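Local coordinates for protein alpha,alpha-trehalose-phosphate synthase (UDP-forming) (Burkholderia xenovorans, PDB 5V0T) that belongs to glycosyltransferase family 20, has the two-domain GT-B fold and carries uridine-5'-diphosphate and 6-O-phosphono-alpha-D-glucopyranose in this model, at residues 271-276 with 357-362; 286-291 with 347-352; 292-295 with 300-303. All blocks are in the same frame, centred on the assembly; numbering follows the deposited sequence.

Contact 1: residues 271-276 with 357-362; sequences LIMSVD and SVLAAL. With UDP (uridine-5'-diphosphate), chain I.
Met273 and Leu362 form the tight end of this contact, where the central strand of a parallel sheet meets the helix covering one of its faces. The methionine's CG lies anti to its backbone N (chi1 -179°) and the rest of the chain is extended, carrying the thioether to the helix. There it crosses Leu362 at about a right angle, with CE 3.5 Å from Leu362 CB and SD 3.8 Å from the same CB. A long, unbranched, apolar side chain suits this place because it spans the gap between strand and helix without demanding a polar partner. Toward Leu359 the fit is looser: Met273 CE is 4.1 Å from Leu359 O and 4.2 Å from Leu359 CD2.

Two residues along the strand, on the same face, Val275 and Leu359 meet tip to tip. Val275 CG1 is 3.7 Å from Leu359 CD1, and Val275 CG2 and Leu359 CD2 pair in the same way. Both also face the nucleotide. Leu359 CD1 sits over one face of the uracil, 3.5 Å from UDP N3, while Val275 CG1 approaches UDP C5 at 3.4 Å. A leucine methyl suits the flat base by van der Waals contact, with Val275 beside the ring's rim; polar groups elsewhere hold UDP. On the outer side of the helix, Ser357 and Val358 are partly exposed and do not reach the strand.

The strand and helix axes run nearly antiparallel, at 155°. Such a strand-helix layer, whose residues at the strand's C-terminal end help to line the uridine pocket, is typical of the Rossmann-like nucleotide-binding domain of GT-B proteins.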
ATOM      1  N   LEU A 271      -0.951 -14.937  20.173  1.00 22.55           N
ATOM      2  CA  LEU A 271      -1.605 -14.566  18.924  1.00 19.71           C
ATOM      3  C   LEU A 271      -0.589 -14.015  17.939  1.00 22.37           C
ATOM      4  O   LEU A 271       0.090 -13.027  18.229  1.00 17.74           O
ATOM      5  CB  LEU A 271      -2.709 -13.536  19.169  1.00 19.97           C
ATOM      6  CG  LEU A 271      -3.425 -13.007  17.929  1.00 22.35           C
ATOM      7  CD1 LEU A 271      -4.132 -14.153  17.184  1.00 19.26           C
ATOM      8  CD2 LEU A 271      -4.424 -11.939  18.348  1.00 20.32           C
ATOM      9  N   ILE A 272      -0.488 -14.660  16.786  1.00 18.66           N
ATOM     10  CA  ILE A 272       0.152 -14.084  15.609  1.00 16.19           C
ATOM     11  C   ILE A 272      -0.947 -13.483  14.740  1.00 13.36           C
ATOM     12  O   ILE A 272      -1.935 -14.154  14.418  1.00 18.67           O
ATOM     13  CB  ILE A 272       0.945 -15.153  14.838  1.00 14.71           C
ATOM     14  CG1 ILE A 272       1.987 -15.819  15.752  1.00 16.45           C
ATOM     15  CG2 ILE A 272       1.576 -14.556  13.570  1.00 19.46           C
ATOM     16  CD1 ILE A 272       2.597 -17.101  15.156  1.00 21.19           C
ATOM     17  N   MET A 273      -0.785 -12.220  14.345  1.00 16.06           N
ATOM     18  CA  MET A 273      -1.829 -11.543  13.586  1.00 15.99           C
ATOM     19  C   MET A 273      -1.297 -10.968  12.279  1.00 18.09           C
ATOM     20  O   MET A 273      -0.222 -10.368  12.241  1.00 16.33           O
ATOM     21  CB  MET A 273      -2.474 -10.431  14.420  1.00 15.75           C
ATOM     22  CG  MET A 273      -3.615  -9.694  13.681  1.00 15.95           C
ATOM     23  SD  MET A 273      -4.502  -8.681  14.857  1.00 18.21           S
ATOM     24  CE  MET A 273      -5.674  -7.859  13.753  1.00 15.66           C
ATOM     25  N   SER A 274      -2.072 -11.144  11.211  1.00 17.29           N
ATOM     26  CA  SER A 274      -1.804 -10.548   9.912  1.00 15.95           C
ATOM     27  C   SER A 274      -3.080  -9.913   9.376  1.00 18.88           C
ATOM     28  O   SER A 274      -4.188 -10.404   9.623  1.00 17.94           O
ATOM     29  CB  SER A 274      -1.304 -11.593   8.895  1.00 11.10           C
ATOM     30  OG  SER A 274      -0.024 -12.122   9.241  1.00 16.80           O
ATOM     31  N   VAL A 275      -2.910  -8.832   8.612  1.00 17.90           N
ATOM     32  CA  VAL A 275      -4.007  -8.138   7.934  1.00 16.32           C
ATOM     33  C   VAL A 275      -3.503  -7.745   6.555  1.00 16.57           C
ATOM     34  O   VAL A 275      -2.576  -6.935   6.452  1.00 16.54           O
ATOM     35  CB  VAL A 275      -4.469  -6.872   8.676  1.00 17.89           C
ATOM     36  CG1 VAL A 275      -5.582  -6.212   7.885  1.00 19.64           C
ATOM     37  CG2 VAL A 275      -4.924  -7.181  10.105  1.00 17.69           C
ATOM     38  N   ASP A 276      -4.110  -8.301   5.501  1.00 16.88           N
ATOM     39  CA  ASP A 276      -3.649  -8.101   4.126  1.00 15.84           C
ATOM     40  C   ASP A 276      -4.827  -8.230   3.180  1.00 16.25           C
ATOM     41  O   ASP A 276      -5.530  -9.237   3.245  1.00 17.00           O
ATOM     42  CB  ASP A 276      -2.617  -9.161   3.691  1.00 18.08           C
ATOM     43  CG  ASP A 276      -1.439  -9.288   4.626  1.00 21.16           C
ATOM     44  OD1 ASP A 276      -1.611  -9.831   5.740  1.00 20.83           O
ATOM     45  OD2 ASP A 276      -0.320  -8.890   4.218  1.00 21.98           O
ATOM     46  N   SER A 357     -10.460   0.840  13.105  1.00 28.93           N
ATOM     47  CA  SER A 357     -10.454   0.989  14.556  1.00 31.45           C
ATOM     48  C   SER A 357     -10.477  -0.364  15.268  1.00 34.04           C
ATOM     49  O   SER A 357      -9.897  -0.513  16.351  1.00 27.56           O
ATOM     50  CB  SER A 357     -11.650   1.827  14.992  1.00 36.64           C
ATOM     51  OG  SER A 357     -12.848   1.147  14.664  1.00 40.56           O
ATOM     52  N   VAL A 358     -11.175  -1.352  14.702  1.00 25.56           N
ATOM     53  CA  VAL A 358     -11.163  -2.689  15.297  1.00 26.37           C
ATOM     54  C   VAL A 358      -9.797  -3.348  15.092  1.00 25.54           C
ATOM     55  O   VAL A 358      -9.259  -3.994  16.003  1.00 21.32           O
ATOM     56  CB  VAL A 358     -12.312  -3.545  14.718  1.00 21.90           C
ATOM     57  CG1 VAL A 358     -12.206  -5.019  15.175  1.00 20.60           C
ATOM     58  CG2 VAL A 358     -13.665  -2.956  15.105  1.00 28.08           C
ATOM     59  N   LEU A 359      -9.209  -3.189  13.899  1.00 22.46           N
ATOM     60  CA  LEU A 359      -7.899  -3.790  13.647  1.00 16.87           C
ATOM     61  C   LEU A 359      -6.843  -3.238  14.603  1.00 19.57           C
ATOM     62  O   LEU A 359      -5.979  -3.980  15.086  1.00 20.31           O
ATOM     63  CB  LEU A 359      -7.466  -3.546  12.199  1.00 18.95           C
ATOM     64  CG  LEU A 359      -8.280  -4.204  11.081  1.00 23.87           C
ATOM     65  CD1 LEU A 359      -7.738  -3.780   9.729  1.00 20.63           C
ATOM     66  CD2 LEU A 359      -8.286  -5.724  11.221  1.00 20.61           C
ATOM     67  N   ALA A 360      -6.886  -1.932  14.867  1.00 20.65           N
ATOM     68  CA  ALA A 360      -5.942  -1.331  15.799  1.00 25.19           C
ATOM     69  C   ALA A 360      -6.087  -1.934  17.189  1.00 21.45           C
ATOM     70  O   ALA A 360      -5.085  -2.248  17.841  1.00 23.17           O
ATOM     71  CB  ALA A 360      -6.143   0.186  15.845  1.00 24.24           C
ATOM     72  N   ALA A 361      -7.327  -2.086  17.670  1.00 24.44           N
ATOM     73  CA  ALA A 361      -7.549  -2.689  18.981  1.00 26.21           C
ATOM     74  C   ALA A 361      -7.004  -4.108  19.034  1.00 23.12           C
ATOM     75  O   ALA A 361      -6.388  -4.500  20.029  1.00 21.59           O
ATOM     76  CB  ALA A 361      -9.042  -2.676  19.332  1.00 18.73           C
ATOM     77  N   LEU A 362      -7.197  -4.884  17.956  1.00 20.81           N
ATOM     78  CA  LEU A 362      -6.711  -6.265  17.915  1.00 24.70           C
ATOM     79  C   LEU A 362      -5.192  -6.325  17.794  1.00 20.54           C
ATOM     80  O   LEU A 362      -4.551  -7.186  18.411  1.00 19.09           O
ATOM     81  CB  LEU A 362      -7.363  -7.019  16.752  1.00 24.32           C
ATOM     82  CG  LEU A 362      -8.876  -7.244  16.900  1.00 23.75           C
ATOM     83  CD1 LEU A 362      -9.455  -7.825  15.628  1.00 22.44           C
ATOM     84  CD2 LEU A 362      -9.154  -8.159  18.075  1.00 20.01           C
TER
HETATM   85  N1  UDP I 501      -7.384  -2.057   6.247  1.00 19.72           N
HETATM   86  C2  UDP I 501      -8.661  -1.790   6.717  1.00 23.93           C
HETATM   87  N3  UDP I 501      -9.483  -2.876   6.814  1.00 19.29           N
HETATM   88  C4  UDP I 501      -9.169  -4.180   6.503  1.00 20.79           C
HETATM   89  C5  UDP I 501      -7.826  -4.383   6.028  1.00 17.22           C
HETATM   90  C6  UDP I 501      -6.991  -3.337   5.930  1.00 23.47           C
HETATM   91  O2  UDP I 501      -9.039  -0.670   7.011  1.00 22.35           O
HETATM   92  O4  UDP I 501     -10.027  -5.059   6.651  1.00 23.30           O
HETATM   93  C1' UDP I 501      -6.458  -0.926   6.133  1.00 17.50           C
HETATM   94  C2' UDP I 501      -5.218  -1.061   7.013  1.00 16.98           C
HETATM   95  O2' UDP I 501      -5.502  -0.590   8.319  1.00 21.07           O
HETATM   96  C3' UDP I 501      -4.228  -0.172   6.258  1.00 20.29           C
HETATM   97  C4' UDP I 501      -4.620  -0.403   4.793  1.00 19.23           C
HETATM   98  O4' UDP I 501      -5.985  -0.874   4.807  1.00 18.00           O
HETATM   99  O3' UDP I 501      -4.372   1.209   6.575  1.00 17.02           O
HETATM  100  C5' UDP I 501      -3.755  -1.378   4.038  1.00 16.17           C
HETATM  101  O5' UDP I 501      -2.594  -0.656   3.584  1.00 17.98           O
HETATM  102  PA  UDP I 501      -1.222  -1.394   3.306  1.00 17.27           P
HETATM  103  O1A UDP I 501      -0.867  -2.334   4.440  1.00 18.00           O
HETATM  104  O2A UDP I 501      -0.223  -0.342   2.999  1.00 14.97           O
HETATM  105  O3A UDP I 501      -1.483  -2.306   2.043  1.00 18.41           O
HETATM  106  PB  UDP I 501      -2.302  -2.151   0.694  1.00 19.22           P
HETATM  107  O1B UDP I 501      -2.210  -0.655   0.381  1.00 20.19           O
HETATM  108  O2B UDP I 501      -1.446  -2.946  -0.315  1.00 16.73           O
HETATM  109  O3B UDP I 501      -3.690  -2.655   0.834  1.00 17.55           O

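Contact 2: residues 286-291 with 347-352; sequences ERFRAF and ILYIHK. With OXD (oxalic acid), chain O.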
ATOM      1  N   GLU A 286       3.543 -18.217   1.322  1.00 14.75           N
ATOM      2  CA  GLU A 286       4.811 -18.412   2.028  1.00 16.21           C
ATOM      3  C   GLU A 286       4.636 -18.169   3.518  1.00 16.38           C
ATOM      4  O   GLU A 286       5.222 -18.874   4.349  1.00 17.18           O
ATOM      5  CB  GLU A 286       5.890 -17.470   1.477  1.00 19.50           C
ATOM      6  CG  GLU A 286       6.335 -17.766   0.032  1.00 22.58           C
ATOM      7  CD  GLU A 286       5.401 -17.183  -1.015  1.00 24.80           C
ATOM      8  OE1 GLU A 286       4.363 -16.595  -0.651  1.00 22.74           O
ATOM      9  OE2 GLU A 286       5.716 -17.298  -2.218  1.00 24.87           O
ATOM     10  N   ARG A 287       3.841 -17.164   3.862  1.00 15.91           N
ATOM     11  CA  ARG A 287       3.552 -16.837   5.253  1.00 19.48           C
ATOM     12  C   ARG A 287       2.884 -18.005   5.976  1.00 20.57           C
ATOM     13  O   ARG A 287       3.250 -18.349   7.111  1.00 17.59           O
ATOM     14  CB  ARG A 287       2.658 -15.601   5.273  1.00 25.56           C
ATOM     15  CG  ARG A 287       2.339 -15.105   6.614  1.00 28.32           C
ATOM     16  CD  ARG A 287       1.538 -13.856   6.580  1.00 26.14           C
ATOM     17  NE  ARG A 287       2.071 -12.825   5.688  1.00 22.40           N
ATOM     18  CZ  ARG A 287       1.431 -11.687   5.475  1.00 21.04           C
ATOM     19  NH1 ARG A 287       0.280 -11.504   6.100  1.00 17.36           N
ATOM     20  NH2 ARG A 287       1.911 -10.753   4.643  1.00 19.13           N
ATOM     21  N   PHE A 288       1.884 -18.617   5.338  1.00 16.06           N
ATOM     22  CA  PHE A 288       1.227 -19.782   5.934  1.00 20.17           C
ATOM     23  C   PHE A 288       2.202 -20.950   6.059  1.00 18.70           C
ATOM     24  O   PHE A 288       2.208 -21.655   7.072  1.00 19.06           O
ATOM     25  CB  PHE A 288       0.005 -20.199   5.105  1.00 17.99           C
ATOM     26  CG  PHE A 288      -1.247 -19.357   5.343  1.00 18.21           C
ATOM     27  CD1 PHE A 288      -1.165 -18.009   5.671  1.00 16.39           C
ATOM     28  CD2 PHE A 288      -2.507 -19.935   5.215  1.00 17.36           C
ATOM     29  CE1 PHE A 288      -2.317 -17.239   5.868  1.00 14.86           C
ATOM     30  CE2 PHE A 288      -3.671 -19.182   5.410  1.00 17.83           C
ATOM     31  CZ  PHE A 288      -3.568 -17.823   5.739  1.00 15.17           C
ATOM     32  N   ARG A 289       3.028 -21.171   5.034  1.00 14.76           N
ATOM     33  CA  ARG A 289       3.981 -22.278   5.071  1.00 17.32           C
ATOM     34  C   ARG A 289       5.014 -22.116   6.182  1.00 13.13           C
ATOM     35  O   ARG A 289       5.476 -23.117   6.746  1.00 15.59           O
ATOM     36  CB  ARG A 289       4.665 -22.423   3.705  1.00 19.14           C
ATOM     37  CG  ARG A 289       3.684 -22.906   2.648  1.00 19.33           C
ATOM     38  CD  ARG A 289       4.281 -23.123   1.263  1.00 23.55           C
ATOM     39  NE  ARG A 289       3.228 -23.652   0.399  1.00 27.99           N
ATOM     40  CZ  ARG A 289       3.372 -23.957  -0.884  1.00 38.89           C
ATOM     41  NH1 ARG A 289       4.542 -23.800  -1.484  1.00 41.54           N
ATOM     42  NH2 ARG A 289       2.333 -24.421  -1.563  1.00 41.59           N
ATOM     43  N   ALA A 290       5.398 -20.883   6.511  1.00 16.39           N
ATOM     44  CA  ALA A 290       6.361 -20.711   7.595  1.00 17.68           C
ATOM     45  C   ALA A 290       5.714 -20.907   8.963  1.00 20.56           C
ATOM     46  O   ALA A 290       6.380 -21.375   9.891  1.00 17.22           O
ATOM     47  CB  ALA A 290       7.014 -19.333   7.495  1.00 14.56           C
ATOM     48  N   PHE A 291       4.426 -20.565   9.108  1.00 18.66           N
ATOM     49  CA  PHE A 291       3.716 -20.927  10.328  1.00 21.01           C
ATOM     50  C   PHE A 291       3.581 -22.439  10.440  1.00 20.24           C
ATOM     51  O   PHE A 291       3.741 -23.003  11.526  1.00 18.19           O
ATOM     52  CB  PHE A 291       2.332 -20.255  10.376  1.00 16.60           C
ATOM     53  CG  PHE A 291       1.526 -20.595  11.629  1.00 19.34           C
ATOM     54  CD1 PHE A 291       1.976 -20.215  12.888  1.00 17.98           C
ATOM     55  CD2 PHE A 291       0.332 -21.313  11.544  1.00 17.97           C
ATOM     56  CE1 PHE A 291       1.245 -20.528  14.036  1.00 17.85           C
ATOM     57  CE2 PHE A 291      -0.413 -21.622  12.687  1.00 16.70           C
ATOM     58  CZ  PHE A 291       0.041 -21.223  13.940  1.00 18.17           C
ATOM     59  N   ILE A 347      -4.880 -21.918  12.268  1.00 17.47           N
ATOM     60  CA  ILE A 347      -5.012 -20.711  11.444  1.00 18.30           C
ATOM     61  C   ILE A 347      -6.478 -20.287  11.421  1.00 21.34           C
ATOM     62  O   ILE A 347      -7.356 -21.067  11.030  1.00 16.19           O
ATOM     63  CB  ILE A 347      -4.481 -20.920  10.015  1.00 16.08           C
ATOM     64  CG1 ILE A 347      -2.982 -21.274  10.050  1.00 13.96           C
ATOM     65  CG2 ILE A 347      -4.735 -19.653   9.158  1.00 15.58           C
ATOM     66  CD1 ILE A 347      -2.368 -21.565   8.667  1.00 17.85           C
ATOM     67  N   LEU A 348      -6.735 -19.046  11.825  1.00 14.22           N
ATOM     68  CA  LEU A 348      -8.062 -18.433  11.783  1.00 16.39           C
ATOM     69  C   LEU A 348      -8.062 -17.518  10.566  1.00 21.05           C
ATOM     70  O   LEU A 348      -7.537 -16.398  10.609  1.00 18.70           O
ATOM     71  CB  LEU A 348      -8.358 -17.669  13.076  1.00 18.12           C
ATOM     72  CG  LEU A 348      -8.106 -18.471  14.351  1.00 24.04           C
ATOM     73  CD1 LEU A 348      -8.158 -17.575  15.586  1.00 25.90           C
ATOM     74  CD2 LEU A 348      -9.131 -19.600  14.455  1.00 22.86           C
ATOM     75  N   TYR A 349      -8.613 -18.016   9.471  1.00 20.25           N
ATOM     76  CA  TYR A 349      -8.577 -17.328   8.188  1.00 17.39           C
ATOM     77  C   TYR A 349      -9.944 -16.694   7.971  1.00 18.43           C
ATOM     78  O   TYR A 349     -10.969 -17.380   8.064  1.00 19.20           O
ATOM     79  CB  TYR A 349      -8.212 -18.308   7.063  1.00 18.21           C
ATOM     80  CG  TYR A 349      -8.555 -17.839   5.655  1.00 16.08           C
ATOM     81  CD1 TYR A 349      -7.875 -16.777   5.065  1.00 18.07           C
ATOM     82  CD2 TYR A 349      -9.556 -18.467   4.923  1.00 14.25           C
ATOM     83  CE1 TYR A 349      -8.193 -16.349   3.768  1.00 20.50           C
ATOM     84  CE2 TYR A 349      -9.894 -18.042   3.640  1.00 17.18           C
ATOM     85  CZ  TYR A 349      -9.195 -16.993   3.063  1.00 16.91           C
ATOM     86  OH  TYR A 349      -9.518 -16.577   1.801  1.00 18.52           O
ATOM     87  N   ILE A 350      -9.969 -15.382   7.742  1.00 14.35           N
ATOM     88  CA  ILE A 350     -11.229 -14.656   7.626  1.00 16.91           C
ATOM     89  C   ILE A 350     -11.142 -13.787   6.381  1.00 17.72           C
ATOM     90  O   ILE A 350     -10.299 -12.885   6.309  1.00 15.55           O
ATOM     91  CB  ILE A 350     -11.536 -13.800   8.869  1.00 14.17           C
ATOM     92  CG1 ILE A 350     -11.422 -14.629  10.149  1.00 19.62           C
ATOM     93  CG2 ILE A 350     -12.981 -13.255   8.810  1.00 14.54           C
ATOM     94  CD1 ILE A 350     -11.737 -13.829  11.388  1.00 16.32           C
ATOM     95  N   HIS A 351     -12.013 -14.055   5.410  1.00 18.15           N
ATOM     96  CA  HIS A 351     -11.966 -13.405   4.102  1.00 19.98           C
ATOM     97  C   HIS A 351     -12.974 -12.254   4.062  1.00 20.47           C
ATOM     98  O   HIS A 351     -13.927 -12.248   3.279  1.00 20.20           O
ATOM     99  CB  HIS A 351     -12.216 -14.449   3.003  1.00 16.99           C
ATOM    100  CG  HIS A 351     -12.005 -13.952   1.602  1.00 21.55           C
ATOM    101  ND1 HIS A 351     -10.864 -13.289   1.205  1.00 20.10           N
ATOM    102  CD2 HIS A 351     -12.798 -14.029   0.503  1.00 20.11           C
ATOM    103  CE1 HIS A 351     -10.955 -12.991  -0.082  1.00 20.24           C
ATOM    104  NE2 HIS A 351     -12.124 -13.417  -0.529  1.00 19.17           N
ATOM    105  N   LYS A 352     -12.755 -11.274   4.948  1.00 17.96           N
ATOM    106  CA  LYS A 352     -13.671 -10.149   5.147  1.00 20.55           C
ATOM    107  C   LYS A 352     -12.899  -8.905   5.580  1.00 17.81           C
ATOM    108  O   LYS A 352     -11.822  -8.998   6.166  1.00 19.07           O
ATOM    109  CB  LYS A 352     -14.753 -10.468   6.208  1.00 23.15           C
ATOM    110  CG  LYS A 352     -15.761 -11.534   5.780  1.00 32.02           C
ATOM    111  CD  LYS A 352     -16.851 -11.752   6.825  1.00 35.83           C
ATOM    112  CE  LYS A 352     -16.691 -13.094   7.540  1.00 30.11           C
ATOM    113  NZ  LYS A 352     -17.833 -13.375   8.467  1.00 21.22           N
TER
HETATM  114  C1  OXD O 507     -17.244  -9.866  10.005  1.00 64.45           C
HETATM  115  C2  OXD O 507     -17.113  -8.463  10.386  1.00 70.41           C
HETATM  116  O3  OXD O 507     -18.368 -10.413  10.035  1.00 63.03           O
HETATM  117  O4  OXD O 507     -17.870  -8.003  11.268  1.00 74.85           O
HETATM  118  O5  OXD O 507     -16.220 -10.491   9.672  1.00 64.65           O
HETATM  119  O6  OXD O 507     -16.237  -7.764   9.830  1.00 69.86           O
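Ile347 wedges between Phe288 and Phe291, fastening helix 284-297 to the edge strand 347-350 of the six-stranded parallel sheet of a Rossmann-like domain. The helix belongs to the beta-alpha-beta unit that joins strands 270-275 and 305-310, so by touching 347-350 it also covers a strand outside its own unit.

From CB the isoleucine divides toward the two rings. CG1, anti to the carbonyl carbon (chi1 -61°), runs along the Phe291 ring, 3.6 Å from Phe291 CD2 and 3.7 Å from its CE2; the two side chains slide past each other in opposite directions. The second branch, CG2, turns to the outer part of the other ring, 3.9 Å from Phe288 CE2. At the tip, with chi2 at 177°, CD1 runs on between the two rings, 3.8 Å from Phe288 CD2 and 4.0 Å from Phe291 CD2. Beta-branching thus lets one residue serve both aromatics, and the flat rings are wide enough to take up its three outer carbons. Phe307, on the neighbouring strand, extends the aromatic group and meets the Phe291 ring edge-to-face.

Tyr349, two residues on and again on the helix side, makes a much slighter contact. Its CD1 lies at the edge of the Phe288 ring, near its plane and 4.5 Å from Phe288 CZ, while its hydroxyl is hydrogen-bonded to Glu329 of helix 319-339. An amphipathic side chain suits this partly exposed place, with carbon against the core and oxygen toward a polar partner.

Beyond the strand, Lys352 belongs to the pocket of oxalic acid. Its chain, bent at chi3, runs alongside the ligand, bringing CD to 3.2 Å from oxalic acid O5, and its NZ makes a weak hydrogen bond of 3.4 Å to O3.

Contact 3: residues 292-295 with 300-303; sequences ERLL and AQRN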
ATOM      1  N   GLU A 292       3.288 -23.117   9.328  1.00 15.26           N
ATOM      2  CA  GLU A 292       3.282 -24.577   9.346  1.00 19.62           C
ATOM      3  C   GLU A 292       4.653 -25.142   9.726  1.00 24.03           C
ATOM      4  O   GLU A 292       4.746 -26.103  10.509  1.00 22.13           O
ATOM      5  CB  GLU A 292       2.838 -25.106   7.978  1.00 19.01           C
ATOM      6  CG  GLU A 292       2.962 -26.618   7.796  1.00 18.94           C
ATOM      7  CD  GLU A 292       2.552 -27.029   6.387  1.00 25.95           C
ATOM      8  OE1 GLU A 292       1.822 -28.036   6.227  1.00 23.71           O
ATOM      9  OE2 GLU A 292       2.932 -26.304   5.447  1.00 22.81           O
ATOM     10  N   ARG A 293       5.728 -24.581   9.160  1.00 17.14           N
ATOM     11  CA  ARG A 293       7.078 -25.031   9.503  1.00 17.35           C
ATOM     12  C   ARG A 293       7.378 -24.785  10.984  1.00 16.59           C
ATOM     13  O   ARG A 293       8.048 -25.597  11.635  1.00 19.12           O
ATOM     14  CB  ARG A 293       8.104 -24.321   8.603  1.00 17.87           C
ATOM     15  CG  ARG A 293       9.568 -24.727   8.798  1.00 24.39           C
ATOM     16  CD  ARG A 293       9.864 -26.149   8.304  1.00 25.72           C
ATOM     17  NE  ARG A 293       9.343 -26.398   6.962  1.00 32.11           N
ATOM     18  CZ  ARG A 293       9.967 -26.087   5.827  1.00 35.63           C
ATOM     19  NH1 ARG A 293      11.162 -25.493   5.830  1.00 32.68           N
ATOM     20  NH2 ARG A 293       9.385 -26.364   4.674  1.00 42.99           N
ATOM     21  N   LEU A 294       6.889 -23.667  11.535  1.00 17.28           N
ATOM     22  CA  LEU A 294       7.020 -23.445  12.979  1.00 20.04           C
ATOM     23  C   LEU A 294       6.414 -24.602  13.772  1.00 25.54           C
ATOM     24  O   LEU A 294       7.044 -25.146  14.689  1.00 22.18           O
ATOM     25  CB  LEU A 294       6.354 -22.122  13.369  1.00 20.23           C
ATOM     26  CG  LEU A 294       6.278 -21.831  14.879  1.00 25.89           C
ATOM     27  CD1 LEU A 294       7.683 -21.592  15.447  1.00 31.18           C
ATOM     28  CD2 LEU A 294       5.343 -20.656  15.196  1.00 22.33           C
ATOM     29  N   LEU A 295       5.186 -24.996  13.418  1.00 20.97           N
ATOM     30  CA  LEU A 295       4.512 -26.073  14.129  1.00 19.16           C
ATOM     31  C   LEU A 295       5.214 -27.413  13.925  1.00 24.13           C
ATOM     32  O   LEU A 295       5.268 -28.232  14.853  1.00 24.20           O
ATOM     33  CB  LEU A 295       3.047 -26.141  13.689  1.00 18.76           C
ATOM     34  CG  LEU A 295       2.209 -24.881  13.963  1.00 19.59           C
ATOM     35  CD1 LEU A 295       0.752 -25.052  13.516  1.00 16.24           C
ATOM     36  CD2 LEU A 295       2.274 -24.478  15.455  1.00 18.00           C
ATOM     37  N   ALA A 300       6.365 -27.642  21.266  1.00 32.95           N
ATOM     38  CA  ALA A 300       5.886 -26.827  22.373  1.00 33.89           C
ATOM     39  C   ALA A 300       4.971 -25.702  21.912  1.00 29.82           C
ATOM     40  O   ALA A 300       4.184 -25.199  22.720  1.00 33.62           O
ATOM     41  CB  ALA A 300       7.063 -26.257  23.167  1.00 36.09           C
ATOM     42  N   GLN A 301       5.027 -25.316  20.634  1.00 28.29           N
ATOM     43  CA  GLN A 301       4.137 -24.267  20.144  1.00 22.97           C
ATOM     44  C   GLN A 301       2.736 -24.777  19.824  1.00 29.09           C
ATOM     45  O   GLN A 301       1.799 -23.971  19.744  1.00 27.31           O
ATOM     46  CB  GLN A 301       4.721 -23.597  18.893  1.00 32.01           C
ATOM     47  CG  GLN A 301       5.940 -22.708  19.135  1.00 36.30           C
ATOM     48  CD  GLN A 301       5.646 -21.498  20.010  1.00 39.75           C
ATOM     49  OE1 GLN A 301       4.490 -21.116  20.208  1.00 34.33           O
ATOM     50  NE2 GLN A 301       6.700 -20.890  20.546  1.00 44.10           N
ATOM     51  N   ARG A 302       2.567 -26.085  19.637  1.00 28.69           N
ATOM     52  CA  ARG A 302       1.263 -26.621  19.264  1.00 26.97           C
ATOM     53  C   ARG A 302       0.272 -26.420  20.401  1.00 27.11           C
ATOM     54  O   ARG A 302       0.604 -26.620  21.573  1.00 23.17           O
ATOM     55  CB  ARG A 302       1.385 -28.096  18.894  1.00 24.10           C
ATOM     56  CG  ARG A 302       2.259 -28.318  17.633  1.00 23.57           C
ATOM     57  CD  ARG A 302       2.562 -29.788  17.422  1.00 20.75           C
ATOM     58  NE  ARG A 302       3.695 -29.954  16.518  1.00 30.76           N
ATOM     59  CZ  ARG A 302       4.229 -31.123  16.192  1.00 30.74           C
ATOM     60  NH1 ARG A 302       3.731 -32.245  16.699  1.00 35.22           N
ATOM     61  NH2 ARG A 302       5.269 -31.171  15.369  1.00 28.06           N
ATOM     62  N   ASN A 303      -0.936 -25.974  20.048  1.00 25.55           N
ATOM     63  CA  ASN A 303      -2.012 -25.630  20.976  1.00 23.24           C
ATOM     64  C   ASN A 303      -1.640 -24.471  21.900  1.00 28.32           C
ATOM     65  O   ASN A 303      -2.379 -24.182  22.846  1.00 25.26           O
ATOM     66  CB  ASN A 303      -2.468 -26.849  21.804  1.00 26.92           C
ATOM     67  CG  ASN A 303      -3.985 -26.910  21.979  1.00 38.29           C
ATOM     68  OD1 ASN A 303      -4.670 -25.892  21.870  1.00 37.00           O
ATOM     69  ND2 ASN A 303      -4.518 -28.107  22.257  1.00 39.36           N
TER
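With CG beside its backbone N (chi1 -64°) and an extended chain from CG to NE, Arg302 stretches back to the carbonyl of Leu295 in the last turn of helix 284-297. The guanidinium takes this oxygen side-on, at its edge and in its plane: NE lies 2.9 Å from Leu295 O, with an N-H...O angle of 152°, and NH2 lies 3.0 Å from the same atom, at 142°. Both donors come from one face of the carbonyl plane. The paired grip restrains rotation of the guanidinium, and its positive charge probably suits the negative end of the helix dipole. NH2 also makes a weak hydrogen bond to Glu296 O.

Beside this polar clasp the contact is apolar and looser. Leu295 CD2 is 4.3 Å from Gln301 CB and 4.4 Å from Arg302 CG, and Leu294 CD1 is 4.2 Å from Gln301 CG. The leucines suit the buried side of the helix, whereas glutamine and arginine offer methylene groups to them, and the arginine's polar end is taken up by the Leu295 carbonyl. This is the helix-to-strand connection of a beta-alpha-beta crossover, leading through a short 3-10 segment into strand 305-310, as in Rossmann-like domains.

How the contacts relate
Contacts 1 and 2 are buried and lie on opposite faces of the same parallel sheet, whereas contact 3 is partly buried and farther from the centre of the chain. Contacts 2 and 3 share helix 284-297, and both are nested within the chain segment closed by contact 1. Contacts 1 and 2 also touch directly: Asp276 OD1 forms a 2.6 Å salt bridge with Arg287 NH1, and Ile272 packs on Phe291. Their chemistry follows their place. Aliphatic and thioether groups join strand to helix in contact 1, two of them also touching UDP, aromatic rings clasp an isoleucine in contact 2, and hydrogen bonds from an arginine to a carbonyl in the last helical turn dominate contact 3.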